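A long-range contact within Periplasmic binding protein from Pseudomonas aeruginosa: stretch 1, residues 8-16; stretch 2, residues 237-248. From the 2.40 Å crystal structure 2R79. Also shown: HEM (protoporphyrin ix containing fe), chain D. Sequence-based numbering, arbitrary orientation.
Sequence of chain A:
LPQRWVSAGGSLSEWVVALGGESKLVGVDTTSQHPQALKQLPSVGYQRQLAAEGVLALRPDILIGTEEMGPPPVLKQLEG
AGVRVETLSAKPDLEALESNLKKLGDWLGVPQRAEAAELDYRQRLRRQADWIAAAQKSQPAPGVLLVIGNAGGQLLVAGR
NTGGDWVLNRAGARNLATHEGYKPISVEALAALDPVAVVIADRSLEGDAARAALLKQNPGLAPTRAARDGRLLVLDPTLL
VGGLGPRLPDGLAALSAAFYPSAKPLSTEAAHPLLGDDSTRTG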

ATOM      1  N   ALA A   8       1.455  26.321  19.405  1.00 33.67           N
ATOM      2  CA  ALA A   8       2.319  26.714  18.298  1.00 32.92           C
ATOM      3  C   ALA A   8       3.734  26.232  18.592  1.00 33.43           C
ATOM      4  O   ALA A   8       4.337  26.622  19.589  1.00 33.12           O
ATOM      5  CB  ALA A   8       2.307  28.219  18.139  1.00 33.01           C
ATOM      6  N   GLY A   9       4.261  25.379  17.717  1.00 34.90           N
ATOM      7  CA  GLY A   9       5.596  24.841  17.909  1.00 33.82           C
ATOM      8  C   GLY A   9       5.524  23.332  18.044  1.00 33.96           C
ATOM      9  O   GLY A   9       5.102  22.814  19.075  1.00 34.33           O
ATOM     10  N   GLY A  10       5.940  22.629  16.995  1.00 33.12           N
ATOM     11  CA  GLY A  10       5.907  21.176  16.987  1.00 33.08           C
ATOM     12  C   GLY A  10       6.199  20.439  18.286  1.00 31.85           C
ATOM     13  O   GLY A  10       5.348  19.708  18.792  1.00 31.17           O
ATOM     14  N   SER A  11       7.400  20.619  18.824  1.00 31.19           N
ATOM     15  CA  SER A  11       7.793  19.940  20.053  1.00 29.53           C
ATOM     16  C   SER A  11       6.913  20.230  21.262  1.00 28.61           C
ATOM     17  O   SER A  11       6.716  19.353  22.096  1.00 29.22           O
ATOM     18  CB  SER A  11       9.252  20.251  20.376  1.00 30.14           C
ATOM     19  OG  SER A  11      10.099  19.661  19.405  1.00 30.98           O
ATOM     20  N   LEU A  12       6.398  21.450  21.375  1.00 26.84           N
ATOM     21  CA  LEU A  12       5.525  21.788  22.494  1.00 25.17           C
ATOM     22  C   LEU A  12       4.265  20.917  22.423  1.00 26.19           C
ATOM     23  O   LEU A  12       3.849  20.320  23.419  1.00 24.28           O
ATOM     24  CB  LEU A  12       5.134  23.263  22.431  1.00 26.24           C
ATOM     25  CG  LEU A  12       5.765  24.193  23.468  1.00 30.26           C
ATOM     26  CD1 LEU A  12       7.269  23.995  23.493  1.00 30.59           C
ATOM     27  CD2 LEU A  12       5.412  25.640  23.142  1.00 29.85           C
ATOM     28  N   SER A  13       3.670  20.849  21.235  1.00 25.02           N
ATOM     29  CA  SER A  13       2.468  20.056  21.017  1.00 25.67           C
ATOM     30  C   SER A  13       2.700  18.590  21.356  1.00 24.26           C
ATOM     31  O   SER A  13       1.844  17.943  21.961  1.00 23.27           O
ATOM     32  CB  SER A  13       2.007  20.178  19.562  1.00 25.94           C
ATOM     33  OG  SER A  13       1.639  21.508  19.259  1.00 28.71           O
ATOM     34  N   GLU A  14       3.851  18.065  20.950  1.00 22.83           N
ATOM     35  CA  GLU A  14       4.169  16.673  21.237  1.00 23.71           C
ATOM     36  C   GLU A  14       4.202  16.453  22.740  1.00 22.16           C
ATOM     37  O   GLU A  14       3.738  15.427  23.229  1.00 20.25           O
ATOM     38  CB  GLU A  14       5.528  16.283  20.658  1.00 25.08           C
ATOM     39  CG  GLU A  14       5.620  16.316  19.157  1.00 27.88           C
ATOM     40  CD  GLU A  14       6.891  15.660  18.654  1.00 31.34           C
ATOM     41  OE1 GLU A  14       7.038  14.433  18.842  1.00 31.62           O
ATOM     42  OE2 GLU A  14       7.746  16.370  18.079  1.00 31.53           O
ATOM     43  N   TRP A  15       4.766  17.415  23.466  1.00 21.83           N
ATOM     44  CA  TRP A  15       4.859  17.302  24.917  1.00 23.45           C
ATOM     45  C   TRP A  15       3.490  17.301  25.576  1.00 22.91           C
ATOM     46  O   TRP A  15       3.243  16.496  26.466  1.00 23.75           O
ATOM     47  CB  TRP A  15       5.731  18.418  25.496  1.00 21.56           C
ATOM     48  CG  TRP A  15       7.181  18.083  25.442  1.00 23.49           C
ATOM     49  CD1 TRP A  15       8.173  18.820  24.860  1.00 23.07           C
ATOM     50  CD2 TRP A  15       7.809  16.907  25.967  1.00 23.02           C
ATOM     51  NE1 TRP A  15       9.379  18.173  24.987  1.00 22.66           N
ATOM     52  CE2 TRP A  15       9.186  16.999  25.662  1.00 23.46           C
ATOM     53  CE3 TRP A  15       7.343  15.784  26.664  1.00 22.14           C
ATOM     54  CZ2 TRP A  15      10.105  16.010  26.033  1.00 23.28           C
ATOM     55  CZ3 TRP A  15       8.254  14.799  27.035  1.00 22.36           C
ATOM     56  CH2 TRP A  15       9.622  14.920  26.717  1.00 23.16           C
ATOM     57  N   VAL A  16       2.605  18.190  25.137  1.00 22.46           N
ATOM     58  CA  VAL A  16       1.258  18.245  25.691  1.00 23.76           C
ATOM     59  C   VAL A  16       0.616  16.870  25.530  1.00 24.54           C
ATOM     60  O   VAL A  16       0.045  16.322  26.476  1.00 26.63           O
ATOM     61  CB  VAL A  16       0.389  19.302  24.968  1.00 23.52           C
ATOM     62  CG1 VAL A  16      -1.066  19.156  25.383  1.00 23.20           C
ATOM     63  CG2 VAL A  16       0.881  20.704  25.306  1.00 22.38           C
ATOM     64  N   PRO A 237      12.271  17.541   9.626  1.00 21.89           N
ATOM     65  CA  PRO A 237      12.416  18.933  10.079  1.00 23.53           C
ATOM     66  C   PRO A 237      11.663  19.320  11.355  1.00 23.91           C
ATOM     67  O   PRO A 237      12.126  20.194  12.096  1.00 23.28           O
ATOM     68  CB  PRO A 237      11.959  19.745   8.864  1.00 21.51           C
ATOM     69  CG  PRO A 237      10.949  18.839   8.218  1.00 24.20           C
ATOM     70  CD  PRO A 237      11.623  17.479   8.304  1.00 22.14           C
ATOM     71  N   THR A 238      10.518  18.680  11.614  1.00 22.23           N
ATOM     72  CA  THR A 238       9.732  18.999  12.808  1.00 22.32           C
ATOM     73  C   THR A 238      10.502  18.673  14.092  1.00 23.05           C
ATOM     74  O   THR A 238      10.174  19.169  15.173  1.00 21.87           O
ATOM     75  CB  THR A 238       8.361  18.264  12.815  1.00 23.30           C
ATOM     76  OG1 THR A 238       8.560  16.848  12.707  1.00 27.12           O
ATOM     77  CG2 THR A 238       7.512  18.726  11.646  1.00 22.63           C
ATOM     78  N   LEU A 239      11.539  17.852  13.970  1.00 20.30           N
ATOM     79  CA  LEU A 239      12.352  17.505  15.127  1.00 21.86           C
ATOM     80  C   LEU A 239      13.130  18.715  15.646  1.00 21.66           C
ATOM     81  O   LEU A 239      13.650  18.685  16.759  1.00 19.36           O
ATOM     82  CB  LEU A 239      13.342  16.390  14.770  1.00 18.81           C
ATOM     83  CG  LEU A 239      12.765  14.977  14.707  1.00 20.69           C
ATOM     84  CD1 LEU A 239      13.844  13.983  14.275  1.00 19.00           C
ATOM     85  CD2 LEU A 239      12.205  14.608  16.084  1.00 19.65           C
ATOM     86  N   LEU A 240      13.192  19.778  14.842  1.00 23.34           N
ATOM     87  CA  LEU A 240      13.941  20.988  15.196  1.00 24.91           C
ATOM     88  C   LEU A 240      13.102  22.238  15.508  1.00 25.40           C
ATOM     89  O   LEU A 240      13.643  23.329  15.692  1.00 26.13           O
ATOM     90  CB  LEU A 240      14.920  21.315  14.062  1.00 23.87           C
ATOM     91  CG  LEU A 240      15.852  20.180  13.627  1.00 23.33           C
ATOM     92  CD1 LEU A 240      16.668  20.612  12.410  1.00 22.69           C
ATOM     93  CD2 LEU A 240      16.767  19.797  14.783  1.00 22.02           C
ATOM     94  N   VAL A 241      11.786  22.089  15.565  1.00 26.55           N
ATOM     95  CA  VAL A 241      10.916  23.227  15.848  1.00 27.70           C
ATOM     96  C   VAL A 241      10.316  23.167  17.251  1.00 28.25           C
ATOM     97  O   VAL A 241       9.965  22.092  17.741  1.00 27.29           O
ATOM     98  CB  VAL A 241       9.752  23.299  14.836  1.00 28.81           C
ATOM     99  CG1 VAL A 241       8.942  24.565  15.073  1.00 29.45           C
ATOM    100  CG2 VAL A 241      10.291  23.259  13.412  1.00 28.25           C
ATOM    101  N   GLY A 242      10.210  24.327  17.892  1.00 29.05           N
ATOM    102  CA  GLY A 242       9.631  24.405  19.224  1.00 28.75           C
ATOM    103  C   GLY A 242      10.407  23.812  20.392  1.00 29.69           C
ATOM    104  O   GLY A 242       9.803  23.289  21.333  1.00 31.73           O
ATOM    105  N   GLY A 243      11.735  23.888  20.354  1.00 27.92           N
ATOM    106  CA  GLY A 243      12.523  23.348  21.448  1.00 25.83           C
ATOM    107  C   GLY A 243      12.707  21.843  21.391  1.00 24.88           C
ATOM    108  O   GLY A 243      12.255  21.185  20.460  1.00 25.79           O
ATOM    109  N   LEU A 244      13.380  21.303  22.396  1.00 24.07           N
ATOM    110  CA  LEU A 244      13.655  19.873  22.483  1.00 23.30           C
ATOM    111  C   LEU A 244      12.386  19.053  22.633  1.00 23.46           C
ATOM    112  O   LEU A 244      11.661  19.212  23.613  1.00 23.90           O
ATOM    113  CB  LEU A 244      14.586  19.606  23.667  1.00 23.64           C
ATOM    114  CG  LEU A 244      16.090  19.743  23.428  1.00 24.88           C
ATOM    115  CD1 LEU A 244      16.379  20.653  22.242  1.00 23.16           C
ATOM    116  CD2 LEU A 244      16.743  20.241  24.699  1.00 22.59           C
ATOM    117  N   GLY A 245      12.139  18.163  21.673  1.00 21.59           N
ATOM    118  CA  GLY A 245      10.940  17.343  21.703  1.00 20.74           C
ATOM    119  C   GLY A 245      11.139  15.902  22.143  1.00 21.39           C
ATOM    120  O   GLY A 245      12.265  15.403  22.154  1.00 22.69           O
ATOM    121  N   PRO A 246      10.044  15.198  22.482  1.00 20.16           N
ATOM    122  CA  PRO A 246      10.048  13.802  22.936  1.00 20.19           C
ATOM    123  C   PRO A 246      10.563  12.755  21.950  1.00 20.26           C
ATOM    124  O   PRO A 246      10.910  11.648  22.350  1.00 19.79           O
ATOM    125  CB  PRO A 246       8.590  13.565  23.333  1.00 18.81           C
ATOM    126  CG  PRO A 246       7.847  14.449  22.386  1.00 21.79           C
ATOM    127  CD  PRO A 246       8.666  15.713  22.383  1.00 19.29           C
ATOM    128  N   ARG A 247      10.627  13.098  20.669  1.00 21.29           N
ATOM    129  CA  ARG A 247      11.106  12.141  19.674  1.00 19.59           C
ATOM    130  C   ARG A 247      12.603  12.220  19.413  1.00 20.05           C
ATOM    131  O   ARG A 247      13.150  11.370  18.719  1.00 21.03           O
ATOM    132  CB  ARG A 247      10.356  12.320  18.351  1.00 19.37           C
ATOM    133  CG  ARG A 247       8.888  11.893  18.377  1.00 18.01           C
ATOM    134  CD  ARG A 247       8.248  12.129  17.013  1.00 19.18           C
ATOM    135  NE  ARG A 247       8.305  13.542  16.636  1.00 20.52           N
ATOM    136  CZ  ARG A 247       8.546  13.983  15.406  1.00 19.71           C
ATOM    137  NH1 ARG A 247       8.750  13.125  14.416  1.00 18.46           N
ATOM    138  NH2 ARG A 247       8.604  15.288  15.170  1.00 18.55           N
ATOM    139  N   LEU A 248      13.273  13.226  19.967  1.00 21.13           N
ATOM    140  CA  LEU A 248      14.710  13.368  19.748  1.00 22.17           C
ATOM    141  C   LEU A 248      15.515  12.142  20.153  1.00 22.90           C
ATOM    142  O   LEU A 248      16.442  11.752  19.447  1.00 25.14           O
ATOM    143  CB  LEU A 248      15.251  14.611  20.464  1.00 20.18           C
ATOM    144  CG  LEU A 248      14.872  15.914  19.756  1.00 20.66           C
ATOM    145  CD1 LEU A 248      15.436  17.105  20.509  1.00 19.57           C
ATOM    146  CD2 LEU A 248      15.413  15.887  18.321  1.00 19.58           C
TER
HETATM  147  CHA HEM D 500       9.805  30.856   7.198  1.00 45.10           C
HETATM  148  CHB HEM D 500       7.247  26.651   7.195  1.00 44.32           C
HETATM  149  CHC HEM D 500      10.728  24.560   9.858  1.00 43.12           C
HETATM  150  CHD HEM D 500      13.237  28.738   9.951  1.00 45.22           C
HETATM  151  C1A HEM D 500       8.783  29.897   6.957  1.00 45.67           C
HETATM  152  C2A HEM D 500       7.597  30.090   6.131  1.00 47.40           C
HETATM  153  C3A HEM D 500       6.882  28.923   6.167  1.00 46.53           C
HETATM  154  C4A HEM D 500       7.631  27.991   6.973  1.00 44.47           C
HETATM  155  CMA HEM D 500       5.518  28.653   5.527  1.00 45.62           C
HETATM  156  CAA HEM D 500       7.178  31.324   5.333  1.00 50.53           C
HETATM  157  CBA HEM D 500       7.774  31.384   3.928  1.00 55.19           C
HETATM  158  CGA HEM D 500       9.270  31.649   3.935  1.00 58.75           C
HETATM  159  O1A HEM D 500       9.681  32.768   4.325  1.00 60.11           O
HETATM  160  O2A HEM D 500      10.039  30.736   3.556  1.00 60.38           O
HETATM  161  C1B HEM D 500       7.928  25.727   7.995  1.00 43.26           C
HETATM  162  C2B HEM D 500       7.529  24.343   8.206  1.00 44.87           C
HETATM  163  C3B HEM D 500       8.517  23.745   8.949  1.00 43.70           C
HETATM  164  C4B HEM D 500       9.507  24.776   9.205  1.00 42.99           C
HETATM  165  CMB HEM D 500       6.208  23.695   7.752  1.00 45.14           C
HETATM  166  CAB HEM D 500       8.561  22.433   9.422  1.00 43.64           C
HETATM  167  CBB HEM D 500       8.243  21.334   8.688  1.00 45.20           C
HETATM  168  C1C HEM D 500      11.707  25.529  10.122  1.00 43.15           C
HETATM  169  C2C HEM D 500      12.971  25.255  10.771  1.00 44.30           C
HETATM  170  C3C HEM D 500      13.707  26.394  10.757  1.00 45.24           C
HETATM  171  C4C HEM D 500      12.845  27.411  10.175  1.00 44.93           C
HETATM  172  CMC HEM D 500      13.409  23.935  11.389  1.00 44.97           C
HETATM  173  CAC HEM D 500      15.070  26.483  11.040  1.00 46.29           C
HETATM  174  CBC HEM D 500      15.573  26.969  12.200  1.00 46.88           C
HETATM  175  C1D HEM D 500      12.499  29.683   9.244  1.00 45.89           C
HETATM  176  C2D HEM D 500      12.983  31.012   8.969  1.00 47.85           C
HETATM  177  C3D HEM D 500      12.030  31.629   8.237  1.00 48.58           C
HETATM  178  C4D HEM D 500      10.960  30.657   7.992  1.00 46.09           C
HETATM  179  CMD HEM D 500      14.306  31.624   9.426  1.00 48.05           C
HETATM  180  CAD HEM D 500      12.100  33.118   7.903  1.00 50.36           C
HETATM  181  CBD HEM D 500      11.051  34.015   8.560  1.00 55.80           C
HETATM  182  CGD HEM D 500      11.179  34.107  10.080  1.00 58.71           C
HETATM  183  O1D HEM D 500      10.377  34.848  10.692  1.00 59.25           O
HETATM  184  O2D HEM D 500      12.073  33.451  10.666  1.00 60.62           O
HETATM  185  NA  HEM D 500       8.777  28.602   7.494  1.00 44.43           N
HETATM  186  NB  HEM D 500       9.122  26.008   8.659  1.00 43.68           N
HETATM  187  NC  HEM D 500      11.620  26.867   9.765  1.00 43.63           N
HETATM  188  ND  HEM D 500      11.248  29.462   8.658  1.00 44.77           N
HETATM  189 FE   HEM D 500      10.098  27.802   8.792  1.00 40.45          FE
HETATM  190  O   HOH W   1      10.365  15.533  19.115  1.00 24.20           O
HETATM  191  O   HOH W   2       7.794  18.409  16.506  1.00 29.37           O

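Backbone-directed hydrogen bonds fix the first turn of the helix against the loop of the second stretch. Ser-11 N donates to Val-241 O at 3.1 Å with an N-H...O angle of 160°, which is nearly linear; as an early residue of the helix, Ser-11 has no carbonyl four residues back within the helix to occupy this NH. The hydroxyl of the same residue lies 2.9 Å from Val-241 O (measured from Ser-11 OG) and 2.8 Å from Gly-243 O (again from Ser-11 OG). Both are within hydrogen-bonding reach, but one proton cannot fully serve two carbonyls, and the geometry does not choose between them. Further along the helix, Trp-15 NE1 donates to Leu-244 O at 2.9 Å and 166°, with the acceptor near the indole plane, where an N-H bond points.

Charge pairing joins Glu-14 and Arg-247 through a two-pronged salt bridge: Arg-247 NE to Glu-14 OE1 is 2.7 Å (137°), and Arg-247 NH2 to Glu-14 OE2 is 3.2 Å (149°). Arg-247 NH2 also donates to Thr-238 OG1 at 2.9 Å, steadying the guanidinium from within its own stretch. Two waters extend the network: water 1 links Glu-14 OE2 to Arg-247 N, and water 2 donates to both Glu-14 OE2 and Thr-238 O.

Apolar packing centres on Pro-246. Its CD sits 3.7 Å from the centroid of the Trp-15 five-membered ring, 16° off the normal, a CH-pi contact over the face, while Pro-246 CG lies 3.4 Å from Glu-14 CB.

Close backbone approach depends on glycine. Gly-9 CA and Gly-242 CA are 4.3 Å apart; a CB on Gly-242 would fall 3.0 Å from Gly-9 C, a clash, and one on Gly-245 would lie 2.5 Å from Ser-11 OG.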